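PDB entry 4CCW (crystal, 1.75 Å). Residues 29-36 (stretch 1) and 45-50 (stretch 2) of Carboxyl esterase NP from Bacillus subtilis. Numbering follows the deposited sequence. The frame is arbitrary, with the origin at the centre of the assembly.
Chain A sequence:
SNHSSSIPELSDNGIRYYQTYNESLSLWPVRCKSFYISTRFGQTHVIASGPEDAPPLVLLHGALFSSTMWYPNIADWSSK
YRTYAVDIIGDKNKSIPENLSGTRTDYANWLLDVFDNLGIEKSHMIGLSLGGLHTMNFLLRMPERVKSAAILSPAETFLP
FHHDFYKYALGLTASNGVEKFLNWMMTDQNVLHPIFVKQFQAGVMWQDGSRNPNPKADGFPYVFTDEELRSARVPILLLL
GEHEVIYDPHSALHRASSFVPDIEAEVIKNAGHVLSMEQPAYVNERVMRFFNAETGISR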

# COMPACT_ATOMS: atom_id res chain seq x y z
N PRO A 29 8.06 3.89 -16.02
CA PRO A 29 9.19 4.29 -16.87
C PRO A 29 10.29 3.24 -17.02
O PRO A 29 11.41 3.57 -17.45
CB PRO A 29 9.74 5.52 -16.15
CG PRO A 29 9.44 5.27 -14.72
CD PRO A 29 8.26 4.33 -14.62
N VAL A 30 9.98 2.00 -16.69
CA VAL A 30 10.94 0.91 -16.81
C VAL A 30 10.24 -0.35 -17.33
O VAL A 30 9.02 -0.45 -17.26
CB VAL A 30 11.69 0.66 -15.48
CG1 VAL A 30 10.83 -0.10 -14.48
CG2 VAL A 30 13.01 -0.06 -15.72
N ARG A 31 11.00 -1.30 -17.87
CA ARG A 31 10.42 -2.55 -18.37
C ARG A 31 9.80 -3.34 -17.22
O ARG A 31 10.43 -3.55 -16.18
CB ARG A 31 11.46 -3.41 -19.08
CG ARG A 31 10.87 -4.19 -20.25
CD ARG A 31 11.63 -5.47 -20.60
NE ARG A 31 13.09 -5.30 -20.62
CZ ARG A 31 13.93 -5.98 -19.84
NH1 ARG A 31 13.48 -6.88 -18.98
NH2 ARG A 31 15.24 -5.76 -19.94
N CYS A 32 8.55 -3.76 -17.40
CA CYS A 32 7.89 -4.58 -16.40
C CYS A 32 7.06 -5.70 -17.02
O CYS A 32 6.78 -5.69 -18.23
CB CYS A 32 7.02 -3.72 -15.49
SG CYS A 32 5.54 -3.10 -16.31
N LYS A 33 6.68 -6.67 -16.19
CA LYS A 33 5.73 -7.69 -16.60
C LYS A 33 4.61 -7.83 -15.59
O LYS A 33 4.83 -7.80 -14.38
CB LYS A 33 6.43 -9.04 -16.85
CG LYS A 33 7.12 -9.67 -15.66
CD LYS A 33 7.59 -11.08 -16.00
CE LYS A 33 8.49 -11.65 -14.92
NZ LYS A 33 9.01 -13.00 -15.29
N SER A 34 3.39 -7.93 -16.11
CA SER A 34 2.21 -8.20 -15.31
C SER A 34 1.91 -9.68 -15.34
O SER A 34 1.99 -10.31 -16.40
CB SER A 34 1.01 -7.43 -15.87
OG SER A 34 1.16 -6.04 -15.67
N PHE A 35 1.58 -10.25 -14.19
CA PHE A 35 1.26 -11.66 -14.10
C PHE A 35 0.45 -11.97 -12.84
O PHE A 35 0.31 -11.12 -11.95
CB PHE A 35 2.53 -12.53 -14.17
CG PHE A 35 3.48 -12.34 -13.03
CD1 PHE A 35 4.39 -11.28 -13.03
CD2 PHE A 35 3.49 -13.23 -11.96
CE1 PHE A 35 5.28 -11.11 -11.98
CE2 PHE A 35 4.37 -13.06 -10.90
CZ PHE A 35 5.27 -12.00 -10.91
N TYR A 36 -0.08 -13.19 -12.78
CA TYR A 36 -0.88 -13.62 -11.65
C TYR A 36 -0.19 -14.73 -10.86
O TYR A 36 0.49 -15.60 -11.43
CB TYR A 36 -2.28 -14.04 -12.09
CG TYR A 36 -3.17 -12.89 -12.49
CD1 TYR A 36 -3.97 -12.24 -11.55
CD2 TYR A 36 -3.23 -12.45 -13.82
CE1 TYR A 36 -4.79 -11.18 -11.91
CE2 TYR A 36 -4.06 -11.39 -14.19
CZ TYR A 36 -4.84 -10.76 -13.23
OH TYR A 36 -5.67 -9.70 -13.57
N HIS A 45 -2.46 -10.22 -8.54
CA HIS A 45 -1.78 -9.54 -9.63
C HIS A 45 -0.49 -8.92 -9.15
O HIS A 45 -0.43 -8.31 -8.08
CB HIS A 45 -2.72 -8.50 -10.25
CG HIS A 45 -2.21 -7.91 -11.54
ND1 HIS A 45 -1.57 -6.72 -11.59
CD2 HIS A 45 -2.24 -8.39 -12.84
CE1 HIS A 45 -1.22 -6.46 -12.87
NE2 HIS A 45 -1.63 -7.48 -13.63
N VAL A 46 0.56 -9.12 -9.94
CA VAL A 46 1.90 -8.63 -9.60
C VAL A 46 2.53 -7.96 -10.82
O VAL A 46 2.40 -8.45 -11.95
CB VAL A 46 2.83 -9.77 -9.11
CG1 VAL A 46 4.20 -9.24 -8.67
CG2 VAL A 46 2.20 -10.52 -7.95
N ILE A 47 3.20 -6.84 -10.58
CA ILE A 47 4.04 -6.18 -11.58
C ILE A 47 5.51 -6.28 -11.14
O ILE A 47 5.88 -5.78 -10.07
CB ILE A 47 3.64 -4.70 -11.74
CG1 ILE A 47 2.13 -4.59 -12.00
CG2 ILE A 47 4.42 -4.06 -12.88
CD1 ILE A 47 1.55 -3.24 -11.65
N ALA A 48 6.34 -6.94 -11.95
CA ALA A 48 7.76 -7.10 -11.64
C ALA A 48 8.63 -6.20 -12.51
O ALA A 48 8.40 -6.07 -13.70
CB ALA A 48 8.19 -8.56 -11.80
N SER A 49 9.62 -5.58 -11.87
CA SER A 49 10.60 -4.74 -12.54
C SER A 49 11.98 -5.00 -11.93
O SER A 49 12.08 -5.52 -10.82
CB SER A 49 10.25 -3.26 -12.33
OG SER A 49 8.89 -3.01 -12.57
N GLY A 50 13.04 -4.61 -12.64
CA GLY A 50 14.38 -4.69 -12.07
C GLY A 50 15.10 -5.99 -12.41
O GLY A 50 14.48 -6.93 -12.91
O HOH W 1 12.78 -3.25 -15.21

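Four backbone hydrogen bonds hold the two stretches together, grouped in two reciprocal pairs. K33 and A48 exchange one pair, with K33 N to A48 O at 3.1 Å and A48 N to K33 O at 3.0 Å; F35 and V46 exchange the other, with F35 N to V46 O at 3.0 Å and V46 N to F35 O at 2.8 Å. Each residue in these pairs gives its amide and takes with its carbonyl, the signature of antiparallel strands, whose N-to-C directions here differ by 158°.

Between and beyond these rungs lie the non-hydrogen-bonded pairs, S34 with I47 and Y36 with H45, each with CA atoms 4.6 Å apart, against 5.5 Å for the CA atoms of F35 and V46. At this closer spacing, CA hydrogens supplement the amide bonds: I47 CA lies 3.3 Å from K33 O, S34 CA 3.4 Å from V46 O, and H45 CA 3.5 Å from F35 O. A carbonyl such as K33 O thus receives both an amide and a CA hydrogen from the partner strand.

Past the regular ladder, a water takes over the bridging. It donates to R31 O at 2.6 Å from its own O, and that same O accepts from G50 N at 2.9 Å, so two backbone groups that do not bond directly are linked through solvent. G50 has phi/psi of 93/169, where a CB would be jammed against the carbonyl O of S49; the backbone itself calls for glycine.

The alternation of the strands sorts the side chains onto two faces. On the one with K33, F35, V46 and A48, the F35 ring is the organizing element. Its chi1 of 64° (p) brings the ring end nearer the neighbouring strand, where V46 CB sits over one face, 4.0 Å from the ring centroid, in a CH-pi contact. F35 CZ also meets V46 CG1 at 3.7 Å, while A48 CB approaches the ring edge, 3.9 Å from F35 CE1. Thus F35 reaches along the partner strand to touch two residues, its direct partner and the next one on the same face. K33 starts on this face too, but its extended chain leads away.

The other face carries a second aromatic motif. H45 turns its edge toward the face of Y36, with centroids 5.0 Å apart and planes at 68°; H45 CD2 comes within 3.5 Å of Y36 CZ. Further along, C32 CB packs against I47 CG2 at 3.7 Å, a small apolar contact diagonal to the register.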